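PDB 4FTD: uncharacterized protein from Bacteroides eggerthii, which is of unknown function but, with its six-bladed beta-propeller and immunoglobulin-like domain, may take part in carbohydrate metabolism. Local coordinates for residues 416-421 with 427-432. Numbering follows the deposited sequence.
Sequences YYIEKD and AKLCLF
Tyr417 and Cys430 form a hydrogen-bonded pair between two antiparallel strands whose axes run at 168°, with Tyr417 N giving to Cys430 O at 2.9 Å and Cys430 N giving back to Tyr417 O. Glu419 and Lys428 form the next such pair, where Glu419 N reaches Lys428 O. At Glu419 the ladder departs from regular pairing: Glu419 O accepts from both Ala427 N (2.8 Å) and Lys428 N (3.1 Å), the first donor in the carbonyl plane and the second tilted from it. This is a classic beta bulge, close to the turn of the hairpin formed by strands 412-420 and 426-435. In the six-bladed propeller the hairpin belongs to a four-stranded blade, with 412-420 as an edge strand and 426-435 paired along its other edge with strand 439-446.

Glu419 and Lys428 lie on the face shared with Tyr417 and Cys430, their CB atoms 3.7 Å apart. The glutamate chain stays extended, whereas the lysine bends at its third torsion (chi3 79°), which brings CE and NZ beside the carboxylate. In the conformer described, Lys428 NZ makes a salt bridge with Glu419 OE1 at 3.3 Å, only a weak hydrogen bond, and also pairs with Glu444 of the neighbouring strand. A glutamine in place of this glutamate would probably deprive the Lys428 ammonium of one of its two carboxylate partners, leaving Glu444 as the other. Along the same face, Cys430 SG sits at the edge of the Tyr417 ring, 4.2 Å from CD2 and near the ring plane.

On the other face, Leu429 CD1 meets Ile418 CG1 at 4.0 Å, and Leu431 CD2 lies against Tyr416 CB at 3.8 Å. Tyr416 also packs on Val345, Ile418 on Phe347 and Leu429 on both, residues of strand 342-347 in another sheet.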
loop_
_atom_site.group_PDB
_atom_site.type_symbol
_atom_site.label_atom_id
_atom_site.label_comp_id
_atom_site.label_asym_id
_atom_site.label_seq_id
_atom_site.Cartn_x
_atom_site.Cartn_y
_atom_site.Cartn_z
ATOM N N TYR A 416 -3.338 -4.524 3.701
ATOM C CA TYR A 416 -3.375 -4.630 2.249
ATOM C C TYR A 416 -3.549 -6.052 1.839
ATOM O O TYR A 416 -3.297 -6.952 2.634
ATOM C CB TYR A 416 -2.083 -4.054 1.640
ATOM C CG TYR A 416 -0.848 -4.854 1.956
ATOM C CD1 TYR A 416 -0.106 -4.612 3.120
ATOM C CD2 TYR A 416 -0.396 -5.851 1.080
ATOM C CE1 TYR A 416 1.028 -5.361 3.402
ATOM C CE2 TYR A 416 0.735 -6.597 1.362
ATOM C CZ TYR A 416 1.434 -6.335 2.517
ATOM O OH TYR A 416 2.522 -7.057 2.775
ATOM N N TYR A 417 -3.927 -6.229 0.578
ATOM C CA TYR A 417 -4.112 -7.517 -0.056
ATOM C C TYR A 417 -3.720 -7.404 -1.540
ATOM O O TYR A 417 -4.095 -6.439 -2.220
ATOM C CB TYR A 417 -5.575 -7.939 0.048
ATOM C CG TYR A 417 -5.908 -9.166 -0.752
ATOM C CD1 TYR A 417 -5.526 -10.418 -0.301
ATOM C CD2 TYR A 417 -6.639 -9.072 -1.949
ATOM C CE1 TYR A 417 -5.831 -11.558 -1.032
ATOM C CE2 TYR A 417 -6.958 -10.214 -2.688
ATOM C CZ TYR A 417 -6.545 -11.443 -2.219
ATOM O OH TYR A 417 -6.849 -12.572 -2.915
ATOM N N ILE A 418 -2.961 -8.377 -2.014
ATOM C CA ILE A 418 -2.522 -8.464 -3.409
ATOM C C ILE A 418 -3.260 -9.581 -4.111
ATOM O O ILE A 418 -3.202 -10.713 -3.687
ATOM C CB ILE A 418 -0.997 -8.694 -3.491
ATOM C CG1 ILE A 418 -0.300 -7.426 -2.945
ATOM C CG2 ILE A 418 -0.574 -9.009 -4.948
ATOM C CD1 ILE A 418 1.206 -7.475 -2.821
ATOM N N GLU A 419 -3.963 -9.257 -5.183
ATOM C CA GLU A 419 -4.615 -10.257 -6.017
ATOM C C GLU A 419 -3.642 -10.668 -7.133
ATOM O O GLU A 419 -3.052 -9.806 -7.802
ATOM C CB GLU A 419 -5.918 -9.652 -6.584
ATOM C CG GLU A 419 -6.892 -10.634 -7.234
ATOM C CD GLU A 419 -8.209 -9.954 -7.618
ATOM O OE1 GLU A 419 -8.980 -9.581 -6.703
ATOM O OE2 GLU A 419 -8.463 -9.784 -8.832
ATOM N N LYS A 420 -3.456 -11.976 -7.327
ATOM C CA LYS A 420 -2.615 -12.500 -8.417
ATOM C C LYS A 420 -3.490 -13.006 -9.578
ATOM O O LYS A 420 -4.647 -13.349 -9.368
ATOM C CB LYS A 420 -1.689 -13.596 -7.884
ATOM C CG LYS A 420 -0.590 -13.084 -6.948
ATOM C CD LYS A 420 0.296 -14.217 -6.433
ATOM C CE LYS A 420 1.638 -13.724 -5.897
ATOM N NZ LYS A 420 2.596 -13.339 -6.982
ATOM N N ASP A 421 -2.957 -13.022 -10.803
ATOM C CA ASP A 421 -3.699 -13.567 -11.948
ATOM C C ASP A 421 -3.556 -15.098 -12.004
ATOM O O ASP A 421 -2.896 -15.700 -11.148
ATOM C CB ASP A 421 -3.281 -12.889 -13.271
ATOM C CG ASP A 421 -1.810 -13.101 -13.626
ATOM O OD1 ASP A 421 -1.149 -14.046 -13.129
ATOM O OD2 ASP A 421 -1.308 -12.288 -14.420
ATOM N N ALA A 427 -1.522 -8.718 -9.917
ATOM C CA ALA A 427 -2.523 -8.100 -10.805
ATOM C C ALA A 427 -3.215 -6.884 -10.188
ATOM O O ALA A 427 -3.405 -5.884 -10.869
ATOM C CB ALA A 427 -3.563 -9.124 -11.219
ATOM N N LYS A 428 -3.580 -6.961 -8.906
ATOM C CA LYS A 428 -4.325 -5.891 -8.247
ATOM C C LYS A 428 -3.774 -5.652 -6.837
ATOM O O LYS A 428 -3.598 -6.598 -6.082
ATOM C CB LYS A 428 -5.813 -6.284 -8.210
ATOM C CG LYS A 428 -6.801 -5.136 -8.090
ATOM C CD LYS A 428 -8.239 -5.598 -8.359
ATOM C CE LYS A 428 -8.875 -6.303 -7.167
ATOM N NZ LYS A 428 -10.311 -6.626 -7.424
ATOM N N LEU A 429 -3.516 -4.386 -6.491
ATOM C CA LEU A 429 -3.053 -3.974 -5.172
ATOM C C LEU A 429 -4.227 -3.308 -4.458
ATOM O O LEU A 429 -4.730 -2.270 -4.917
ATOM C CB LEU A 429 -1.893 -2.966 -5.266
ATOM C CG LEU A 429 -1.388 -2.336 -3.957
ATOM C CD1 LEU A 429 -0.882 -3.434 -3.043
ATOM C CD2 LEU A 429 -0.317 -1.276 -4.218
ATOM N N CYS A 430 -4.609 -3.867 -3.320
ATOM C CA CYS A 430 -5.760 -3.403 -2.538
ATOM C C CYS A 430 -5.263 -2.897 -1.196
ATOM O O CYS A 430 -4.602 -3.631 -0.483
ATOM C CB CYS A 430 -6.751 -4.530 -2.371
ATOM S SG CYS A 430 -7.158 -5.410 -3.891
ATOM N N LEU A 431 -5.509 -1.618 -0.909
ATOM C CA LEU A 431 -5.024 -0.939 0.282
ATOM C C LEU A 431 -6.219 -0.558 1.150
ATOM O O LEU A 431 -7.274 -0.195 0.642
ATOM C CB LEU A 431 -4.206 0.309 -0.096
ATOM C CG LEU A 431 -3.057 0.078 -1.092
ATOM C CD1 LEU A 431 -2.374 1.419 -1.335
ATOM C CD2 LEU A 431 -2.029 -0.959 -0.607
ATOM N N PHE A 432 -6.026 -0.658 2.454
ATOM C CA PHE A 432 -7.038 -0.347 3.458
ATOM C C PHE A 432 -6.424 0.521 4.519
ATOM O O PHE A 432 -5.276 0.285 4.938
ATOM C CB PHE A 432 -7.507 -1.638 4.078
ATOM C CG PHE A 432 -8.376 -1.498 5.326
ATOM C CD1 PHE A 432 -7.801 -1.502 6.601
ATOM C CD2 PHE A 432 -9.795 -1.530 5.215
ATOM C CE1 PHE A 432 -8.595 -1.449 7.745
ATOM C CE2 PHE A 432 -10.587 -1.514 6.347
ATOM C CZ PHE A 432 -9.980 -1.460 7.614
#